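Side-chain contacts in uncharacterized protein (Wolinella succinogenes, PDB 3JYG), which is of unknown function but belongs to the 6-pyruvoyl tetrahydropterin synthase family and carries a bound zinc ion: residues P95-D99 with K100-V104; G120-S123 with P124-E127; L126-Y129 with E130-V134. All coordinates share one frame; numbering follows the deposited sequence.

Contact 1 of 3, residues P95-D99 with K100-V104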
loop_
_atom_site.group_PDB
_atom_site.type_symbol
_atom_site.label_atom_id
_atom_site.label_comp_id
_atom_site.label_asym_id
_atom_site.label_seq_id
_atom_site.Cartn_x
_atom_site.Cartn_y
_atom_site.Cartn_z
ATOM N N PRO A 95 -22.115 34.224 -3.781
ATOM C CA PRO A 95 -22.466 35.568 -4.246
ATOM C C PRO A 95 -22.334 36.676 -3.195
ATOM O O PRO A 95 -21.993 37.810 -3.559
ATOM C CB PRO A 95 -23.928 35.399 -4.726
ATOM C CG PRO A 95 -24.481 34.261 -3.919
ATOM C CD PRO A 95 -23.272 33.297 -3.926
ATOM N N HIS A 96 -22.532 36.355 -1.908
ATOM C CA HIS A 96 -22.390 37.328 -0.832
ATOM C C HIS A 96 -20.956 37.727 -0.575
ATOM O O HIS A 96 -20.715 38.626 0.219
ATOM C CB HIS A 96 -23.001 36.791 0.480
ATOM C CG HIS A 96 -24.479 36.584 0.410
ATOM N ND1 HIS A 96 -25.048 35.494 -0.220
ATOM C CD2 HIS A 96 -25.510 37.337 0.865
ATOM C CE1 HIS A 96 -26.365 35.574 -0.132
ATOM N NE2 HIS A 96 -26.670 36.679 0.529
ATOM N N PHE A 97 -20.010 37.017 -1.200
ATOM C CA PHE A 97 -18.579 37.222 -0.996
ATOM C C PHE A 97 -17.895 37.302 -2.369
ATOM O O PHE A 97 -16.752 36.866 -2.536
ATOM C CB PHE A 97 -17.981 36.062 -0.158
ATOM C CG PHE A 97 -18.533 35.980 1.251
ATOM C CD1 PHE A 97 -19.648 35.185 1.535
ATOM C CD2 PHE A 97 -17.961 36.736 2.271
ATOM C CE1 PHE A 97 -20.187 35.139 2.817
ATOM C CE2 PHE A 97 -18.467 36.689 3.551
ATOM C CZ PHE A 97 -19.587 35.885 3.837
ATOM N N ALA A 98 -18.595 37.852 -3.356
ATOM C CA ALA A 98 -18.084 37.862 -4.738
ATOM C C ALA A 98 -16.769 38.661 -4.871
ATOM O O ALA A 98 -15.945 38.363 -5.728
ATOM C CB ALA A 98 -19.158 38.384 -5.722
ATOM N N ASP A 99 -16.535 39.613 -3.961
ATOM C CA ASP A 99 -15.305 40.405 -4.014
ATOM C C ASP A 99 -14.140 39.693 -3.333
ATOM O O ASP A 99 -13.009 40.176 -3.365
ATOM C CB ASP A 99 -15.520 41.821 -3.434
ATOM C CG ASP A 99 -15.658 41.855 -1.903
ATOM O OD1 ASP A 99 -15.544 40.820 -1.197
ATOM O OD2 ASP A 99 -15.897 42.972 -1.398
ATOM N N LYS A 100 -14.438 38.564 -2.668
ATOM C CA LYS A 100 -13.416 37.746 -2.011
ATOM C C LYS A 100 -12.626 38.546 -0.981
ATOM O O LYS A 100 -11.470 38.203 -0.697
ATOM C CB LYS A 100 -12.414 37.165 -3.019
ATOM C CG LYS A 100 -13.008 36.512 -4.268
ATOM C CD LYS A 100 -11.839 36.117 -5.185
ATOM C CE LYS A 100 -12.364 35.447 -6.414
ATOM N NZ LYS A 100 -11.305 35.019 -7.383
ATOM N N SER A 101 -13.206 39.612 -0.427
ATOM C CA SER A 101 -12.478 40.338 0.615
ATOM C C SER A 101 -12.770 39.855 2.021
ATOM O O SER A 101 -11.857 39.815 2.840
ATOM C CB SER A 101 -12.724 41.849 0.574
ATOM O OG SER A 101 -14.092 42.087 0.880
ATOM N N ALA A 102 -14.028 39.552 2.321
ATOM C CA ALA A 102 -14.421 39.269 3.710
ATOM C C ALA A 102 -14.218 37.777 3.989
ATOM O O ALA A 102 -15.168 37.061 4.317
ATOM C CB ALA A 102 -15.902 39.700 3.960
ATOM N N LEU A 103 -12.983 37.305 3.826
ATOM C CA LEU A 103 -12.652 35.895 4.099
ATOM C C LEU A 103 -11.673 35.917 5.220
ATOM O O LEU A 103 -10.863 36.827 5.315
ATOM C CB LEU A 103 -11.988 35.217 2.893
ATOM C CG LEU A 103 -12.681 35.306 1.538
ATOM C CD1 LEU A 103 -11.817 34.554 0.546
ATOM C CD2 LEU A 103 -14.060 34.712 1.631
ATOM N N VAL A 104 -11.744 34.919 6.085
ATOM C CA VAL A 104 -10.871 34.875 7.233
ATOM C C VAL A 104 -9.843 33.770 6.988
ATOM O O VAL A 104 -10.193 32.590 7.007
ATOM C CB VAL A 104 -11.702 34.615 8.522
ATOM C CG1 VAL A 104 -10.812 34.766 9.777
ATOM C CG2 VAL A 104 -12.971 35.532 8.561
#
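Asp-99 and Ser-101 hold their side chains in matching rotamers: CG of Asp-99 (chi1 73°) and OG of Ser-101 (chi1 65°) each lie between the backbone N and the carbonyl carbon of their own residue. With both folded back, the carboxylate and the hydroxyl meet over the main chain of residues 99-101. Asp-99 OD1 accepts twice, from Ser-101 N at 2.7 Å in a nearly straight bond (166°) and from Ser-101 OG at 2.8 Å. Both donors come from the same face of the carboxylate, well above its plane. The bond to the amide two residues on makes this an Asx turn. It overlaps the end of a type I beta turn running from Phe-97 to Lys-100, which is closed by Lys-100 N to Phe-97 O at 2.9 Å. Together they carry the chain from the loop after helix 90-93 into strand 103-105, an outermost strand of the sheet within this chain. An inverse gamma turn centred on Ala-102 completes the approach; Ala-102 N is buried here without a partner in the model. Beneath the polar surface lies the Phe-97 ring. Ala-102 CB sits at its edge, in the ring plane, 4.0 Å from Phe-97 CE2, while the carbonyl oxygen Ala-102 O comes in obliquely at 3.4 Å from the same CE2. Leu-103 CD2 adds a looser apolar touch, 4.4 Å from Phe-97 CD2. The Phe-97 ring also meets the Tyr-129 ring of helix 123-131 edge-to-face. OD2 of Asp-99 forms a salt bridge with Arg-117, and the extended chain of Lys-100 leads away from the turn, where NZ hydrogen-bonds to Ile-85 O and forms a salt bridge with Asp-86.

Contact 2 of 3, residues G120-S123 with P124-E127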
loop_
_atom_site.group_PDB
_atom_site.type_symbol
_atom_site.label_atom_id
_atom_site.label_comp_id
_atom_site.label_asym_id
_atom_site.label_seq_id
_atom_site.Cartn_x
_atom_site.Cartn_y
_atom_site.Cartn_z
ATOM N N GLY A 120 -28.023 37.657 9.846
ATOM C CA GLY A 120 -29.412 37.902 9.424
ATOM C C GLY A 120 -29.868 37.275 8.104
ATOM O O GLY A 120 -31.028 37.432 7.729
ATOM N N GLU A 121 -28.976 36.592 7.375
ATOM C CA GLU A 121 -29.388 35.773 6.234
ATOM C C GLU A 121 -30.131 34.541 6.754
ATOM O O GLU A 121 -29.952 34.152 7.908
ATOM C CB GLU A 121 -28.186 35.311 5.398
ATOM C CG GLU A 121 -27.428 36.382 4.636
ATOM C CD GLU A 121 -28.198 36.952 3.448
ATOM O OE1 GLU A 121 -29.031 36.246 2.860
ATOM O OE2 GLU A 121 -27.966 38.119 3.089
ATOM N N SER A 122 -30.953 33.931 5.903
ATOM C CA SER A 122 -31.758 32.756 6.318
ATOM C C SER A 122 -30.906 31.585 6.763
ATOM O O SER A 122 -29.707 31.490 6.437
ATOM C CB SER A 122 -32.679 32.308 5.189
ATOM O OG SER A 122 -31.889 31.802 4.143
ATOM N N SER A 123 -31.520 30.687 7.523
ATOM C CA SER A 123 -30.820 29.492 8.001
ATOM C C SER A 123 -30.116 28.672 6.917
ATOM O O SER A 123 -28.962 28.270 7.107
ATOM C CB SER A 123 -31.790 28.576 8.753
ATOM O OG SER A 123 -32.187 29.242 9.925
ATOM N N PRO A 124 -30.821 28.394 5.802
ATOM C CA PRO A 124 -30.187 27.631 4.725
ATOM C C PRO A 124 -29.006 28.350 4.110
ATOM O O PRO A 124 -28.033 27.681 3.687
ATOM C CB PRO A 124 -31.305 27.478 3.695
ATOM C CG PRO A 124 -32.618 27.556 4.557
ATOM C CD PRO A 124 -32.227 28.735 5.451
ATOM N N ILE A 125 -29.057 29.674 4.095
ATOM C CA ILE A 125 -27.984 30.454 3.504
ATOM C C ILE A 125 -26.732 30.343 4.394
ATOM O O ILE A 125 -25.614 30.154 3.892
ATOM C CB ILE A 125 -28.414 31.933 3.203
ATOM C CG1 ILE A 125 -29.391 31.999 2.009
ATOM C CG2 ILE A 125 -27.169 32.829 2.957
ATOM C CD1 ILE A 125 -28.887 31.435 0.727
ATOM N N LEU A 126 -26.936 30.399 5.700
ATOM C CA LEU A 126 -25.866 30.124 6.661
ATOM C C LEU A 126 -25.226 28.722 6.509
ATOM O O LEU A 126 -24.010 28.591 6.582
ATOM C CB LEU A 126 -26.353 30.348 8.084
ATOM C CG LEU A 126 -26.669 31.818 8.366
ATOM C CD1 LEU A 126 -27.183 32.050 9.804
ATOM C CD2 LEU A 126 -25.465 32.714 8.099
ATOM N N GLU A 127 -26.046 27.690 6.298
ATOM C CA GLU A 127 -25.570 26.319 6.149
ATOM C C GLU A 127 -24.756 26.225 4.875
ATOM O O GLU A 127 -23.798 25.478 4.805
ATOM C CB GLU A 127 -26.765 25.360 6.030
ATOM C CG GLU A 127 -27.651 25.370 7.268
ATOM C CD GLU A 127 -29.052 24.865 7.029
ATOM O OE1 GLU A 127 -29.383 24.375 5.890
ATOM O OE2 GLU A 127 -29.813 24.944 8.015
#
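Ser-122 O takes two amides of the first helical turn. Leu-126 N reaches it at 3.1 Å, almost in line with the C=O bond, and Ile-125 N makes a weak, bent bond at 3.0 Å. The next carbonyl, Ser-123 O, accepts from Glu-127 N at 3.1 Å. Ser-122 is thus the N-cap of helix 123-131, and Pro-124 occupies a first-turn position where a missing N-H costs no helical bond. Pro-124 CD lies 3.3 Å from Ser-123 CB, the close approach across the peptide that precedes a proline. Because OG of Ser-122 stands between its own N and carbonyl carbon (chi1 67°), it lies over the start of the helix, 3.3 Å from Ile-125 CG1. The other branch of Ile-125 faces back along the chain: CG2 lies 3.6 Å from Glu-121 CB, the two side chains crossing at a slant. A bend at chi2 keeps the carboxylate near, with Glu-121 OE1 3.9 Å from Ile-125 CG2. The contact sits at the protein surface, where the loop after strand 110-113 enters helix 123-131; Leu-126 packs on Ile-118 of that loop, and Glu-121 touches His-96 in the segment between helix 90-93 and strand 103-105.

Contact 3 of 3, residues L126-Y129 with E130-V134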
loop_
_atom_site.group_PDB
_atom_site.type_symbol
_atom_site.label_atom_id
_atom_site.label_comp_id
_atom_site.label_asym_id
_atom_site.label_seq_id
_atom_site.Cartn_x
_atom_site.Cartn_y
_atom_site.Cartn_z
ATOM N N LEU A 126 -26.936 30.399 5.700
ATOM C CA LEU A 126 -25.866 30.124 6.661
ATOM C C LEU A 126 -25.226 28.722 6.509
ATOM O O LEU A 126 -24.010 28.591 6.582
ATOM C CB LEU A 126 -26.353 30.348 8.084
ATOM C CG LEU A 126 -26.669 31.818 8.366
ATOM C CD1 LEU A 126 -27.183 32.050 9.804
ATOM C CD2 LEU A 126 -25.465 32.714 8.099
ATOM N N GLU A 127 -26.046 27.690 6.298
ATOM C CA GLU A 127 -25.570 26.319 6.149
ATOM C C GLU A 127 -24.756 26.225 4.875
ATOM O O GLU A 127 -23.798 25.478 4.805
ATOM C CB GLU A 127 -26.765 25.360 6.030
ATOM C CG GLU A 127 -27.651 25.370 7.268
ATOM C CD GLU A 127 -29.052 24.865 7.029
ATOM O OE1 GLU A 127 -29.383 24.375 5.890
ATOM O OE2 GLU A 127 -29.813 24.944 8.015
ATOM N N LEU A 128 -25.152 26.966 3.856
ATOM C CA LEU A 128 -24.405 26.992 2.616
ATOM C C LEU A 128 -23.014 27.551 2.889
ATOM O O LEU A 128 -21.993 26.914 2.523
ATOM C CB LEU A 128 -25.155 27.839 1.573
ATOM C CG LEU A 128 -24.369 28.319 0.368
ATOM C CD1 LEU A 128 -23.795 27.138 -0.403
ATOM C CD2 LEU A 128 -25.287 29.139 -0.565
ATOM N N TYR A 129 -22.943 28.734 3.517
ATOM C CA TYR A 129 -21.609 29.349 3.794
ATOM C C TYR A 129 -20.736 28.631 4.840
ATOM O O TYR A 129 -19.477 28.688 4.743
ATOM C CB TYR A 129 -21.716 30.861 4.060
ATOM C CG TYR A 129 -22.120 31.616 2.805
ATOM C CD1 TYR A 129 -21.232 31.740 1.722
ATOM C CD2 TYR A 129 -23.392 32.182 2.671
ATOM C CE1 TYR A 129 -21.587 32.418 0.568
ATOM C CE2 TYR A 129 -23.764 32.866 1.489
ATOM C CZ TYR A 129 -22.840 32.994 0.453
ATOM O OH TYR A 129 -23.161 33.643 -0.724
ATOM N N GLU A 130 -21.362 27.943 5.806
ATOM C CA GLU A 130 -20.612 27.052 6.699
ATOM C C GLU A 130 -19.917 25.909 5.949
ATOM O O GLU A 130 -18.905 25.400 6.433
ATOM C CB GLU A 130 -21.447 26.495 7.866
ATOM C CG GLU A 130 -21.979 27.606 8.791
ATOM C CD GLU A 130 -21.182 27.806 10.093
ATOM O OE1 GLU A 130 -19.938 27.630 10.124
ATOM O OE2 GLU A 130 -21.829 28.145 11.117
ATOM N N SER A 131 -20.433 25.527 4.775
ATOM C CA SER A 131 -19.819 24.407 4.005
ATOM C C SER A 131 -18.424 24.689 3.448
ATOM O O SER A 131 -17.619 23.797 3.314
ATOM C CB SER A 131 -20.677 24.016 2.821
ATOM O OG SER A 131 -22.029 23.934 3.164
ATOM N N PHE A 132 -18.122 25.932 3.096
ATOM C CA PHE A 132 -16.955 26.163 2.229
ATOM C C PHE A 132 -15.620 26.270 2.934
ATOM O O PHE A 132 -15.512 26.945 3.969
ATOM C CB PHE A 132 -17.159 27.427 1.400
ATOM C CG PHE A 132 -18.193 27.279 0.351
ATOM C CD1 PHE A 132 -17.970 26.455 -0.761
ATOM C CD2 PHE A 132 -19.437 27.952 0.470
ATOM C CE1 PHE A 132 -18.945 26.307 -1.730
ATOM C CE2 PHE A 132 -20.400 27.802 -0.527
ATOM C CZ PHE A 132 -20.157 27.013 -1.611
ATOM N N VAL A 133 -14.618 25.574 2.367
ATOM C CA VAL A 133 -13.242 25.722 2.796
ATOM C C VAL A 133 -12.557 26.301 1.577
ATOM O O VAL A 133 -12.542 25.668 0.519
ATOM C CB VAL A 133 -12.617 24.358 3.144
ATOM C CG1 VAL A 133 -11.107 24.467 3.269
ATOM C CG2 VAL A 133 -13.211 23.848 4.492
ATOM N N VAL A 134 -12.044 27.522 1.720
ATOM C CA VAL A 134 -11.506 28.208 0.560
ATOM C C VAL A 134 -9.996 28.064 0.546
ATOM O O VAL A 134 -9.352 28.313 1.565
ATOM C CB VAL A 134 -11.948 29.697 0.497
ATOM C CG1 VAL A 134 -11.377 30.387 -0.774
ATOM C CG2 VAL A 134 -13.494 29.803 0.535
HETATM O O HOH W 1 -16.722 29.263 4.883
#
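Glu-130 N bonds to Leu-126 O at 2.8 Å, the last strong alpha-helical link across this junction. One residue later the backbone pattern tightens: Ser-131 N goes to Leu-128 O at 3.1 Å, a three-residue step in which the donor stands far above the carbonyl plane, and keeps a weak bond to Glu-127 O. Phe-132 N to Tyr-129 O, at 3.5 Å, is weak as well. The helix therefore frays through shorter steps before the chain straightens into a strand.

Side-chain polar contact comes from Ser-131. Its OG, beside its own backbone N (chi1 -44°), turns back over the preceding turn and lies within hydrogen-bonding distance of two carbonyl oxygens, 2.9 Å from Glu-127 O and 3.0 Å from Leu-128 O. A water adds a bridge across the exit, donating to both Tyr-129 O and Phe-132 O.

Apolar packing is carried by Leu-128 and Phe-132. With CG of Leu-128 anti to its backbone N (chi1 163°), CD1 reaches the Phe-132 ring 3.5 Å from CE2, and the two side chains run at a slant to each other. Tyr-129 CD1 makes a looser contact, 4.4 Å from Phe-132 CD2, from the other side of the ring plane.

A carbonyl-to-ring contact stands apart from these: Leu-128 O lies obliquely by the ring, 3.4 Å from Phe-132 CD2.

Charged and phenolic ends find partners farther off: Glu-130 OE1 forms a salt bridge with Arg-112, and Tyr-129 OH a hydrogen bond with His-96. The helix-to-strand passage brings strand 132-135 into the sheet between strands 80-84 and 110-113, parallel to the first and antiparallel to the second; Phe-132 packs on Ile-83 and Tyr-129 on Val-113.

From the N terminus, contact 1 comes first and closes a tight turn between helix 90-93 and strand 103-105. The chain then runs through strand 110-113 before contact 2 starts helix 123-131, and contact 3 ends that helix as strand 132-135 begins. The three stand in series rather than crossing, although the segments of contacts 2 and 3 overlap at Leu-126 and Glu-127. Contact 1 joins both in space: His-96 packs against Glu-121 and Ile-125 of contact 2, and its hydrogen bond with Tyr-129 ties it to contact 3. Edge strand 103-105 and inner strand 132-135 belong to one sheet, and the loop of contact 1 packs on helix 123-131 through His-96 and Phe-97.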